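Local coordinates for hypothetical protein yibA (Escherichia coli, PDB 1OYZ) that is of unknown cellular function, possibly an oxidoreductase, and folds as an all-helical chain containing HEAT repeats, at residues A[45-50]-A[75-80]; A[110-115]-A[145-150]; A[140-145]-A[170-175]. One frame throughout, in Å; residues are numbered along the deposited sequence.

Contact 1. Residues A[45-50]-A[75-80]; sequences RVLQLR and AFILGQ
The side-chain amide of Gln48 lies over one face of the Phe76 ring, NE2 sitting above the ring centre at 3.5 Å from its plane, with the amide and ring planes inclined by 39°. Gln48 OE1 lies 3.9 Å from Phe76 CZ. Gln48 NE2 also donates a hydrogen bond of 2.9 Å to Phe76 O, a bent one, approaching from above the carbonyl plane. That oxygen also accepts from Gly79 N of the same segment, and the two donors arrive from opposite faces of the carbonyl. Gln48 gets there with CG anti to its own carbonyl carbon (chi1 -67°) and a chain extended beyond CG; on the way CG passes 3.6 Å from Ile77 O. The axes of segments 45-50 and 75-80, on helices 37-50 and 68-80, run in the same general sense, 31° apart and 8.7 Å at closest approach, consistent with the side-by-side helix stacking of an alpha-solenoid, as in HEAT-repeat proteins. An alanine in place of Gln48 would probably leave a gap over the Phe76 ring and Phe76 O without its donor from the neighbouring helix. At the ring's edge, CG of Arg45 comes within 4.4 Å of Phe76 CE2, while the Arg45 guanidinium makes a cation-pi contact with Tyr17. Deeper in, Leu47 CD1 meets Ile77 CD1 at 4.0 Å; helix 25-31 packs on Leu47 and helix 53-63 on Ile77.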
ATOM      1  N   ARG A  45       0.718 -20.227  -1.529  1.00 27.22           N
ATOM      2  CA  ARG A  45      -0.121 -19.736  -0.430  1.00 29.85           C
ATOM      3  C   ARG A  45      -0.380 -20.885   0.549  1.00 28.39           C
ATOM      4  O   ARG A  45      -0.316 -20.691   1.750  1.00 28.48           O
ATOM      5  CB  ARG A  45      -1.469 -19.181  -0.938  1.00 31.28           C
ATOM      6  CG  ARG A  45      -1.391 -17.863  -1.742  1.00 36.15           C
ATOM      7  CD  ARG A  45      -2.792 -17.349  -2.165  1.00 36.60           C
ATOM      8  NE  ARG A  45      -3.646 -17.077  -0.997  1.00 41.35           N
ATOM      9  CZ  ARG A  45      -4.981 -17.183  -0.986  1.00 44.05           C
ATOM     10  NH1 ARG A  45      -5.658 -16.914   0.124  1.00 44.33           N
ATOM     11  NH2 ARG A  45      -5.649 -17.558  -2.078  1.00 40.70           N
ATOM     12  N   VAL A  46      -0.654 -22.080   0.035  1.00 29.50           N
ATOM     13  CA  VAL A  46      -0.907 -23.202   0.926  1.00 31.97           C
ATOM     14  C   VAL A  46       0.356 -23.453   1.720  1.00 32.31           C
ATOM     15  O   VAL A  46       0.307 -23.724   2.926  1.00 32.37           O
ATOM     16  CB  VAL A  46      -1.287 -24.475   0.163  1.00 30.16           C
ATOM     17  CG1 VAL A  46      -1.635 -25.579   1.149  1.00 31.40           C
ATOM     18  CG2 VAL A  46      -2.448 -24.196  -0.760  1.00 32.75           C
ATOM     19  N   LEU A  47       1.498 -23.322   1.050  1.00 32.10           N
ATOM     20  CA  LEU A  47       2.769 -23.535   1.748  1.00 33.84           C
ATOM     21  C   LEU A  47       2.979 -22.489   2.854  1.00 32.95           C
ATOM     22  O   LEU A  47       3.434 -22.824   3.950  1.00 31.05           O
ATOM     23  CB  LEU A  47       3.952 -23.541   0.746  1.00 32.19           C
ATOM     24  CG  LEU A  47       3.929 -24.755  -0.208  1.00 29.32           C
ATOM     25  CD1 LEU A  47       5.103 -24.778  -1.172  1.00 28.47           C
ATOM     26  CD2 LEU A  47       3.958 -25.983   0.644  1.00 32.82           C
ATOM     27  N   GLN A  48       2.624 -21.232   2.591  1.00 32.56           N
ATOM     28  CA  GLN A  48       2.799 -20.202   3.613  1.00 33.85           C
ATOM     29  C   GLN A  48       1.934 -20.530   4.826  1.00 34.19           C
ATOM     30  O   GLN A  48       2.312 -20.227   5.955  1.00 32.24           O
ATOM     31  CB  GLN A  48       2.417 -18.791   3.104  1.00 34.56           C
ATOM     32  CG  GLN A  48       3.299 -18.163   2.010  1.00 34.36           C
ATOM     33  CD  GLN A  48       2.647 -16.897   1.405  1.00 37.21           C
ATOM     34  OE1 GLN A  48       1.441 -16.875   1.182  1.00 34.93           O
ATOM     35  NE2 GLN A  48       3.448 -15.859   1.126  1.00 36.83           N
ATOM     36  N   LEU A  49       0.773 -21.140   4.583  1.00 36.87           N
ATOM     37  CA  LEU A  49      -0.172 -21.502   5.658  1.00 37.64           C
ATOM     38  C   LEU A  49       0.258 -22.678   6.531  1.00 37.69           C
ATOM     39  O   LEU A  49       0.269 -22.575   7.756  1.00 36.51           O
ATOM     40  CB  LEU A  49      -1.563 -21.824   5.075  1.00 39.18           C
ATOM     41  CG  LEU A  49      -2.643 -22.360   6.038  1.00 40.69           C
ATOM     42  CD1 LEU A  49      -3.107 -21.251   6.950  1.00 38.90           C
ATOM     43  CD2 LEU A  49      -3.837 -22.913   5.265  1.00 42.63           C
ATOM     44  N   ARG A  50       0.600 -23.797   5.903  1.00 38.42           N
ATOM     45  CA  ARG A  50       0.975 -24.997   6.654  1.00 40.39           C
ATOM     46  C   ARG A  50       2.462 -25.063   6.848  1.00 41.56           C
ATOM     47  O   ARG A  50       2.955 -25.607   7.830  1.00 40.68           O
ATOM     48  CB  ARG A  50       0.575 -26.258   5.892  1.00 40.48           C
ATOM     49  CG  ARG A  50      -0.837 -26.275   5.356  1.00 43.79           C
ATOM     50  CD  ARG A  50      -1.258 -27.705   4.951  1.00 41.42           C
ATOM     51  NE  ARG A  50      -0.260 -28.394   4.131  1.00 42.04           N
ATOM     52  CZ  ARG A  50      -0.533 -29.025   2.992  1.00 42.91           C
ATOM     53  NH1 ARG A  50      -1.775 -29.035   2.547  1.00 38.25           N
ATOM     54  NH2 ARG A  50       0.426 -29.678   2.313  1.00 40.75           N
ATOM     55  N   ALA A  75      11.008 -16.152  -2.231  1.00 25.70           N
ATOM     56  CA  ALA A  75      10.972 -14.953  -1.411  1.00 26.19           C
ATOM     57  C   ALA A  75       9.528 -14.675  -0.992  1.00 24.41           C
ATOM     58  O   ALA A  75       9.280 -14.234   0.125  1.00 22.62           O
ATOM     59  CB  ALA A  75      11.536 -13.779  -2.185  1.00 21.00           C
ATOM     60  N   PHE A  76       8.577 -14.956  -1.878  1.00 25.54           N
ATOM     61  CA  PHE A  76       7.157 -14.750  -1.549  1.00 26.16           C
ATOM     62  C   PHE A  76       6.782 -15.671  -0.378  1.00 26.47           C
ATOM     63  O   PHE A  76       6.245 -15.228   0.640  1.00 25.54           O
ATOM     64  CB  PHE A  76       6.278 -15.072  -2.767  1.00 30.52           C
ATOM     65  CG  PHE A  76       4.784 -15.028  -2.492  1.00 33.12           C
ATOM     66  CD1 PHE A  76       4.163 -13.840  -2.099  1.00 33.94           C
ATOM     67  CD2 PHE A  76       3.994 -16.172  -2.684  1.00 34.03           C
ATOM     68  CE1 PHE A  76       2.780 -13.783  -1.911  1.00 36.01           C
ATOM     69  CE2 PHE A  76       2.607 -16.131  -2.499  1.00 36.54           C
ATOM     70  CZ  PHE A  76       1.991 -14.931  -2.111  1.00 34.81           C
ATOM     71  N   ILE A  77       7.078 -16.952  -0.523  1.00 26.36           N
ATOM     72  CA  ILE A  77       6.768 -17.907   0.523  1.00 26.68           C
ATOM     73  C   ILE A  77       7.363 -17.468   1.843  1.00 26.80           C
ATOM     74  O   ILE A  77       6.687 -17.441   2.879  1.00 27.57           O
ATOM     75  CB  ILE A  77       7.286 -19.325   0.151  1.00 24.80           C
ATOM     76  CG1 ILE A  77       6.432 -19.911  -0.959  1.00 26.89           C
ATOM     77  CG2 ILE A  77       7.174 -20.271   1.330  1.00 27.37           C
ATOM     78  CD1 ILE A  77       6.934 -21.215  -1.484  1.00 24.25           C
ATOM     79  N   LEU A  78       8.631 -17.094   1.785  1.00 28.13           N
ATOM     80  CA  LEU A  78       9.388 -16.666   2.953  1.00 29.64           C
ATOM     81  C   LEU A  78       8.807 -15.447   3.681  1.00 28.07           C
ATOM     82  O   LEU A  78       9.071 -15.241   4.857  1.00 27.52           O
ATOM     83  CB  LEU A  78      10.838 -16.406   2.511  1.00 33.11           C
ATOM     84  CG  LEU A  78      11.962 -17.371   2.938  1.00 37.46           C
ATOM     85  CD1 LEU A  78      11.438 -18.765   3.132  1.00 37.46           C
ATOM     86  CD2 LEU A  78      13.102 -17.344   1.926  1.00 31.88           C
ATOM     87  N   GLY A  79       8.012 -14.640   3.000  1.00 27.38           N
ATOM     88  CA  GLY A  79       7.452 -13.477   3.677  1.00 28.13           C
ATOM     89  C   GLY A  79       6.353 -13.762   4.696  1.00 29.53           C
ATOM     90  O   GLY A  79       6.115 -12.956   5.599  1.00 30.45           O
ATOM     91  N   GLN A  80       5.678 -14.902   4.584  1.00 30.71           N
ATOM     92  CA  GLN A  80       4.606 -15.193   5.532  1.00 32.72           C
ATOM     93  C   GLN A  80       4.638 -16.565   6.240  1.00 34.09           C
ATOM     94  O   GLN A  80       3.936 -16.774   7.226  1.00 33.62           O
ATOM     95  CB  GLN A  80       3.259 -14.966   4.822  1.00 37.75           C
ATOM     96  CG  GLN A  80       3.025 -13.490   4.456  1.00 39.88           C
ATOM     97  CD  GLN A  80       1.925 -13.287   3.433  1.00 42.46           C
ATOM     98  OE1 GLN A  80       0.748 -13.478   3.730  1.00 45.34           O
ATOM     99  NE2 GLN A  80       2.303 -12.903   2.214  1.00 42.49           N
TER

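Contact 2. Residues A[110-115]-A[145-150]; sequences TAIEST and RRATAF
Ile112 and Ala147 carry the apolar part of this contact, their CB atoms 4.1 Å apart where the two helices face each other. The two branches of Ile112 go to neighbouring residues, Ala147 and Thr148. Its CG2, anti to the backbone N, rests against the backbone of Ala147, 3.6 Å from Ala147 O, while CG1, anti to the carbonyl carbon (chi1 -67°), leads to CD1, which touches Thr148 OG1 at 3.8 Å. That hydroxyl is engaged in hydrogen bonds with Val144 O and Thr136 OG1, and its meeting with Ile112 is simple van der Waals packing. Helices 88-101 and 126-136 also pack on Ile112, through Ala99 and through Gln132 and Thr136.

A second group of contacts is made by the aliphatic and carboxylate parts of Glu113. Its CG lies 3.8 Å from Ala147 CB and 4.1 Å from CD2 of Phe150, so that the one methylene touches both the methyl and the ring. The Glu113 side chain runs at about a right angle to that of Phe150, with carboxylate and ring planes 72° apart. Beyond it, Glu113 OE2 packs against Ala147 CB at 3.4 Å.

Charge plays a looser part: the nearest opposite charge across the interface, Arg146 NH1, stands 6.5 Å from Glu113 OE2, too far for a salt bridge, though it would probably favour the ionised carboxylate slightly. No hydrogen bond joins the two segments.

With an alanine in the middle, the axes of segments 110-115 and 145-150, on helices 105-121 and 142-153, approach to 8.6 Å with 5° between their directions, consistent with the side-by-side stacking of helices in an alpha-solenoid of the HEAT-repeat kind.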
ATOM      1  N   THR A 110       9.005  -8.279  -4.716  1.00 26.38           N
ATOM      2  CA  THR A 110       8.451  -9.309  -3.842  1.00 25.26           C
ATOM      3  C   THR A 110       9.234  -9.392  -2.532  1.00 24.92           C
ATOM      4  O   THR A 110       8.644  -9.420  -1.445  1.00 27.09           O
ATOM      5  CB  THR A 110       8.484 -10.703  -4.543  1.00 26.02           C
ATOM      6  OG1 THR A 110       7.625 -10.665  -5.673  1.00 25.38           O
ATOM      7  CG2 THR A 110       8.007 -11.852  -3.583  1.00 25.15           C
ATOM      8  N   ALA A 111      10.559  -9.391  -2.630  1.00 26.48           N
ATOM      9  CA  ALA A 111      11.396  -9.485  -1.436  1.00 24.57           C
ATOM     10  C   ALA A 111      11.136  -8.340  -0.478  1.00 24.28           C
ATOM     11  O   ALA A 111      11.026  -8.568   0.730  1.00 24.75           O
ATOM     12  CB  ALA A 111      12.878  -9.550  -1.818  1.00 20.70           C
ATOM     13  N   ILE A 112      11.046  -7.111  -0.995  1.00 24.34           N
ATOM     14  CA  ILE A 112      10.753  -5.953  -0.146  1.00 24.76           C
ATOM     15  C   ILE A 112       9.373  -6.185   0.518  1.00 26.03           C
ATOM     16  O   ILE A 112       9.210  -5.966   1.706  1.00 21.99           O
ATOM     17  CB  ILE A 112      10.707  -4.616  -0.992  1.00 27.52           C
ATOM     18  CG1 ILE A 112      12.100  -4.259  -1.557  1.00 25.13           C
ATOM     19  CG2 ILE A 112      10.242  -3.455  -0.136  1.00 23.44           C
ATOM     20  CD1 ILE A 112      12.029  -3.161  -2.662  1.00 27.17           C
ATOM     21  N   GLU A 113       8.379  -6.644  -0.246  1.00 27.34           N
ATOM     22  CA  GLU A 113       7.068  -6.910   0.367  1.00 29.75           C
ATOM     23  C   GLU A 113       7.205  -7.989   1.460  1.00 28.22           C
ATOM     24  O   GLU A 113       6.592  -7.877   2.531  1.00 27.07           O
ATOM     25  CB  GLU A 113       6.045  -7.327  -0.701  1.00 32.53           C
ATOM     26  CG  GLU A 113       5.577  -6.123  -1.536  1.00 38.66           C
ATOM     27  CD  GLU A 113       5.184  -6.463  -2.971  1.00 42.22           C
ATOM     28  OE1 GLU A 113       5.109  -7.660  -3.327  1.00 44.76           O
ATOM     29  OE2 GLU A 113       4.942  -5.517  -3.753  1.00 45.36           O
ATOM     30  N   SER A 114       8.025  -9.018   1.208  1.00 28.23           N
ATOM     31  CA  SER A 114       8.238 -10.049   2.225  1.00 24.15           C
ATOM     32  C   SER A 114       9.000  -9.500   3.451  1.00 26.30           C
ATOM     33  O   SER A 114       8.683  -9.896   4.583  1.00 27.13           O
ATOM     34  CB  SER A 114       8.956 -11.276   1.621  1.00 23.75           C
ATOM     35  OG  SER A 114       8.128 -11.967   0.680  1.00 21.74           O
ATOM     36  N   THR A 115       9.976  -8.584   3.288  1.00 26.51           N
ATOM     37  CA  THR A 115      10.659  -8.075   4.498  1.00 27.75           C
ATOM     38  C   THR A 115       9.645  -7.269   5.334  1.00 28.91           C
ATOM     39  O   THR A 115       9.765  -7.187   6.568  1.00 29.70           O
ATOM     40  CB  THR A 115      11.908  -7.115   4.243  1.00 29.41           C
ATOM     41  OG1 THR A 115      11.480  -5.941   3.540  1.00 27.45           O
ATOM     42  CG2 THR A 115      13.058  -7.823   3.471  1.00 27.77           C
ATOM     43  N   ARG A 145       9.789   0.592  -6.283  1.00 28.10           N
ATOM     44  CA  ARG A 145       9.454   1.793  -5.551  1.00 30.04           C
ATOM     45  C   ARG A 145       8.069   1.617  -4.903  1.00 30.00           C
ATOM     46  O   ARG A 145       7.882   1.968  -3.750  1.00 31.52           O
ATOM     47  CB  ARG A 145       9.499   3.020  -6.469  1.00 30.55           C
ATOM     48  CG  ARG A 145      10.918   3.342  -6.950  1.00 33.89           C
ATOM     49  CD  ARG A 145      11.082   4.795  -7.361  1.00 33.58           C
ATOM     50  NE  ARG A 145      10.114   5.199  -8.371  1.00 34.18           N
ATOM     51  CZ  ARG A 145      10.059   4.722  -9.606  1.00 34.89           C
ATOM     52  NH1 ARG A 145      10.919   3.798 -10.006  1.00 34.87           N
ATOM     53  NH2 ARG A 145       9.160   5.203 -10.459  1.00 35.30           N
ATOM     54  N   ARG A 146       7.121   1.048  -5.638  1.00 32.01           N
ATOM     55  CA  ARG A 146       5.781   0.800  -5.100  1.00 33.60           C
ATOM     56  C   ARG A 146       5.895  -0.087  -3.861  1.00 32.59           C
ATOM     57  O   ARG A 146       5.357   0.232  -2.813  1.00 32.33           O
ATOM     58  CB  ARG A 146       4.897   0.083  -6.134  1.00 34.81           C
ATOM     59  CG  ARG A 146       3.408   0.008  -5.770  1.00 42.28           C
ATOM     60  CD  ARG A 146       2.653  -0.816  -6.806  1.00 48.47           C
ATOM     61  NE  ARG A 146       3.199  -0.590  -8.148  1.00 54.17           N
ATOM     62  CZ  ARG A 146       3.084  -1.449  -9.159  1.00 58.00           C
ATOM     63  NH1 ARG A 146       2.436  -2.594  -8.987  1.00 59.45           N
ATOM     64  NH2 ARG A 146       3.637  -1.175 -10.340  1.00 60.33           N
ATOM     65  N   ALA A 147       6.605  -1.207  -3.990  1.00 32.44           N
ATOM     66  CA  ALA A 147       6.746  -2.110  -2.869  1.00 31.03           C
ATOM     67  C   ALA A 147       7.425  -1.385  -1.713  1.00 29.78           C
ATOM     68  O   ALA A 147       7.153  -1.668  -0.551  1.00 29.89           O
ATOM     69  CB  ALA A 147       7.520  -3.356  -3.289  1.00 31.52           C
ATOM     70  N   THR A 148       8.271  -0.410  -2.026  1.00 30.17           N
ATOM     71  CA  THR A 148       8.959   0.345  -0.980  1.00 30.09           C
ATOM     72  C   THR A 148       7.920   1.189  -0.261  1.00 31.62           C
ATOM     73  O   THR A 148       7.967   1.354   0.972  1.00 31.98           O
ATOM     74  CB  THR A 148      10.069   1.283  -1.561  1.00 28.22           C
ATOM     75  OG1 THR A 148      11.010   0.506  -2.317  1.00 29.20           O
ATOM     76  CG2 THR A 148      10.824   1.996  -0.441  1.00 27.32           C
ATOM     77  N   ALA A 149       6.967   1.728  -1.014  1.00 32.33           N
ATOM     78  CA  ALA A 149       5.938   2.549  -0.359  1.00 33.90           C
ATOM     79  C   ALA A 149       5.208   1.701   0.690  1.00 33.82           C
ATOM     80  O   ALA A 149       5.008   2.121   1.833  1.00 34.96           O
ATOM     81  CB  ALA A 149       4.947   3.095  -1.407  1.00 34.72           C
ATOM     82  N   PHE A 150       4.817   0.498   0.294  1.00 36.99           N
ATOM     83  CA  PHE A 150       4.137  -0.414   1.208  1.00 39.00           C
ATOM     84  C   PHE A 150       4.969  -0.658   2.451  1.00 39.54           C
ATOM     85  O   PHE A 150       4.488  -0.583   3.582  1.00 36.86           O
ATOM     86  CB  PHE A 150       3.893  -1.751   0.517  1.00 43.37           C
ATOM     87  CG  PHE A 150       3.377  -2.807   1.435  1.00 48.56           C
ATOM     88  CD1 PHE A 150       2.196  -2.606   2.151  1.00 51.81           C
ATOM     89  CD2 PHE A 150       4.077  -3.987   1.610  1.00 48.86           C
ATOM     90  CE1 PHE A 150       1.726  -3.565   3.030  1.00 52.16           C
ATOM     91  CE2 PHE A 150       3.617  -4.949   2.484  1.00 52.51           C
ATOM     92  CZ  PHE A 150       2.437  -4.738   3.198  1.00 52.61           C
TER

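Contact 3. Residues A[140-145]-A[170-175]; sequences KSTNVR and DPNGDV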
ATOM      1  N   LYS A 140      15.164   1.995  -9.909  1.00 35.48           N
ATOM      2  CA  LYS A 140      14.706   2.394 -11.220  1.00 38.36           C
ATOM      3  C   LYS A 140      13.389   1.735 -11.551  1.00 39.15           C
ATOM      4  O   LYS A 140      12.650   2.220 -12.403  1.00 37.45           O
ATOM      5  CB  LYS A 140      15.757   2.038 -12.268  1.00 41.26           C
ATOM      6  CG  LYS A 140      15.829   3.010 -13.431  1.00 46.51           C
ATOM      7  CD  LYS A 140      14.667   2.826 -14.393  1.00 47.21           C
ATOM      8  CE  LYS A 140      14.972   3.396 -15.780  1.00 49.86           C
ATOM      9  NZ  LYS A 140      14.062   2.801 -16.820  1.00 48.58           N
ATOM     10  N   SER A 141      13.085   0.625 -10.879  1.00 39.72           N
ATOM     11  CA  SER A 141      11.833  -0.073 -11.126  1.00 39.11           C
ATOM     12  C   SER A 141      10.671   0.493 -10.316  1.00 38.57           C
ATOM     13  O   SER A 141      10.779   0.676  -9.103  1.00 37.30           O
ATOM     14  CB  SER A 141      11.972  -1.553 -10.798  1.00 40.62           C
ATOM     15  OG  SER A 141      10.686  -2.170 -10.766  1.00 40.89           O
ATOM     16  N   THR A 142       9.555   0.745 -10.993  1.00 37.18           N
ATOM     17  CA  THR A 142       8.362   1.265 -10.339  1.00 38.26           C
ATOM     18  C   THR A 142       7.795   0.230  -9.387  1.00 36.14           C
ATOM     19  O   THR A 142       7.330   0.562  -8.300  1.00 36.25           O
ATOM     20  CB  THR A 142       7.258   1.617 -11.359  1.00 39.88           C
ATOM     21  OG1 THR A 142       7.048   0.498 -12.228  1.00 45.13           O
ATOM     22  CG2 THR A 142       7.649   2.815 -12.174  1.00 39.12           C
ATOM     23  N   ASN A 143       7.819  -1.029  -9.797  1.00 36.50           N
ATOM     24  CA  ASN A 143       7.300  -2.084  -8.930  1.00 36.76           C
ATOM     25  C   ASN A 143       8.055  -2.036  -7.616  1.00 36.28           C
ATOM     26  O   ASN A 143       7.447  -2.145  -6.536  1.00 36.52           O
ATOM     27  CB  ASN A 143       7.492  -3.444  -9.573  1.00 42.41           C
ATOM     28  CG  ASN A 143       6.972  -3.482 -10.992  1.00 47.82           C
ATOM     29  OD1 ASN A 143       6.137  -4.317 -11.336  1.00 51.86           O
ATOM     30  ND2 ASN A 143       7.466  -2.568 -11.832  1.00 50.80           N
ATOM     31  N   VAL A 144       9.375  -1.846  -7.698  1.00 31.14           N
ATOM     32  CA  VAL A 144      10.195  -1.783  -6.493  1.00 28.90           C
ATOM     33  C   VAL A 144       9.864  -0.577  -5.652  1.00 27.38           C
ATOM     34  O   VAL A 144       9.700  -0.691  -4.439  1.00 27.38           O
ATOM     35  CB  VAL A 144      11.716  -1.748  -6.819  1.00 29.69           C
ATOM     36  CG1 VAL A 144      12.491  -1.382  -5.566  1.00 27.26           C
ATOM     37  CG2 VAL A 144      12.184  -3.119  -7.363  1.00 27.72           C
ATOM     38  N   ARG A 145       9.789   0.592  -6.283  1.00 28.10           N
ATOM     39  CA  ARG A 145       9.454   1.793  -5.551  1.00 30.04           C
ATOM     40  C   ARG A 145       8.069   1.617  -4.903  1.00 30.00           C
ATOM     41  O   ARG A 145       7.882   1.968  -3.750  1.00 31.52           O
ATOM     42  CB  ARG A 145       9.499   3.020  -6.469  1.00 30.55           C
ATOM     43  CG  ARG A 145      10.918   3.342  -6.950  1.00 33.89           C
ATOM     44  CD  ARG A 145      11.082   4.795  -7.361  1.00 33.58           C
ATOM     45  NE  ARG A 145      10.114   5.199  -8.371  1.00 34.18           N
ATOM     46  CZ  ARG A 145      10.059   4.722  -9.606  1.00 34.89           C
ATOM     47  NH1 ARG A 145      10.919   3.798 -10.006  1.00 34.87           N
ATOM     48  NH2 ARG A 145       9.160   5.203 -10.459  1.00 35.30           N
ATOM     49  N   ASP A 170       6.891  10.929  -7.483  1.00 40.67           N
ATOM     50  CA  ASP A 170       7.117   9.833  -8.393  1.00 41.79           C
ATOM     51  C   ASP A 170       6.371   9.940  -9.709  1.00 43.47           C
ATOM     52  O   ASP A 170       5.261  10.470  -9.778  1.00 42.21           O
ATOM     53  CB  ASP A 170       6.764   8.518  -7.726  1.00 40.19           C
ATOM     54  CG  ASP A 170       7.459   7.359  -8.368  1.00 40.26           C
ATOM     55  OD1 ASP A 170       7.082   6.981  -9.495  1.00 37.26           O
ATOM     56  OD2 ASP A 170       8.406   6.836  -7.745  1.00 41.92           O
ATOM     57  N   PRO A 171       6.999   9.450 -10.784  1.00 44.24           N
ATOM     58  CA  PRO A 171       6.389   9.482 -12.114  1.00 43.48           C
ATOM     59  C   PRO A 171       5.208   8.528 -12.156  1.00 42.03           C
ATOM     60  O   PRO A 171       4.311   8.659 -12.977  1.00 42.69           O
ATOM     61  CB  PRO A 171       7.538   9.044 -13.022  1.00 44.41           C
ATOM     62  CG  PRO A 171       8.734   9.572 -12.310  1.00 44.04           C
ATOM     63  CD  PRO A 171       8.445   9.174 -10.884  1.00 43.73           C
ATOM     64  N   ASN A 172       5.190   7.564 -11.258  1.00 40.48           N
ATOM     65  CA  ASN A 172       4.077   6.632 -11.252  1.00 39.33           C
ATOM     66  C   ASN A 172       2.960   7.133 -10.331  1.00 38.49           C
ATOM     67  O   ASN A 172       3.204   7.462  -9.174  1.00 35.84           O
ATOM     68  CB  ASN A 172       4.533   5.257 -10.799  1.00 38.84           C
ATOM     69  CG  ASN A 172       3.478   4.211 -11.011  1.00 39.18           C
ATOM     70  OD1 ASN A 172       3.263   3.741 -12.127  1.00 41.57           O
ATOM     71  ND2 ASN A 172       2.796   3.843  -9.940  1.00 39.28           N
ATOM     72  N   GLY A 173       1.740   7.165 -10.863  1.00 38.00           N
ATOM     73  CA  GLY A 173       0.591   7.633 -10.113  1.00 38.68           C
ATOM     74  C   GLY A 173       0.248   6.764  -8.931  1.00 38.93           C
ATOM     75  O   GLY A 173      -0.163   7.249  -7.874  1.00 38.78           O
ATOM     76  N   ASP A 174       0.434   5.463  -9.112  1.00 40.22           N
ATOM     77  CA  ASP A 174       0.170   4.478  -8.063  1.00 38.80           C
ATOM     78  C   ASP A 174       1.134   4.703  -6.866  1.00 35.89           C
ATOM     79  O   ASP A 174       0.726   4.651  -5.689  1.00 33.29           O
ATOM     80  CB  ASP A 174       0.356   3.080  -8.670  1.00 45.55           C
ATOM     81  CG  ASP A 174      -0.147   1.980  -7.775  1.00 50.13           C
ATOM     82  OD1 ASP A 174       0.276   1.926  -6.596  1.00 50.50           O
ATOM     83  OD2 ASP A 174      -0.971   1.166  -8.261  1.00 54.68           O
ATOM     84  N   VAL A 175       2.409   4.935  -7.179  1.00 32.00           N
ATOM     85  CA  VAL A 175       3.416   5.218  -6.153  1.00 30.14           C
ATOM     86  C   VAL A 175       3.035   6.518  -5.393  1.00 29.75           C
ATOM     87  O   VAL A 175       3.036   6.550  -4.151  1.00 28.52           O
ATOM     88  CB  VAL A 175       4.841   5.418  -6.769  1.00 29.26           C
ATOM     89  CG1 VAL A 175       5.812   5.978  -5.687  1.00 27.77           C
ATOM     90  CG2 VAL A 175       5.378   4.089  -7.312  1.00 30.64           C
TER
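Arg145 starts with CG anti to its carbonyl carbon and bends at chi3 (-55°), which turns NE out of the extended path, while Asp170 holds CG anti to its backbone N (chi1 -157°). The guanidinium and carboxylate thereby meet edge to edge, their planes only 9° apart, in a two-pronged salt bridge. It links the N-terminal ends of helices 142-153 and 173-186, two helices of the HEAT-repeat region, stacked as in an alpha-solenoid, through the loop that precedes the second. One prong is the hydrogen bond from NH2 of Arg145 to OD1 of Asp170, 2.9 Å long and nearly straight, directed at the syn lone pair of that oxygen. The other runs from Arg145 NE to Asp170 OD2; its modelled length of 2.4 Å is very short and doubtful in detail.

The remaining guanidinium nitrogen, NH1, turns back to the loop before its own helix, giving a hydrogen bond to Asp139 O and a weak one to Lys140 O. Arg145 thus ties the loop before its own helix to the loop before the next, and these several bonds are likely to restrict rotation of the guanidinium. Pro171 adds a looser contact, its CD lying 4.1 Å from Arg145 NH2.

Beside the salt bridge the contacts are van der Waals. Val175 CG2 lies 4.3 Å from Arg145 CB and 4.2 Å from Thr142 O, and the methyl CG2 of Thr142 meets Asn172 CB at 4.2 Å, the two side chains crossing at about a right angle. The aspartate itself is steadied from its own loop by an Asx turn: Asn172 N donates to Asp170 OD1 over 2.7 Å, on that oxygen's anti lone pair.

From the N terminus, contact 1 comes first: it brings helix 68-80 back beside helix 37-50, closing a loop of 24 residues that is mostly helix. Only after it is complete does the chain open contact 2, which joins helices 105-121 and 142-153. Contact 3 starts before contact 2 has closed and reaches on to helix 173-186, so these two cross; they share Arg145, and their centres are 11 Å apart. Contacts 1 and 2 adjoin where Ser114 OG probably hydrogen-bonds to Ala75 O, whereas contacts 1 and 3 do not touch. Five helices, 37-50, 68-80, 105-121, 142-153 and 173-186, are thus joined successively along the solenoid.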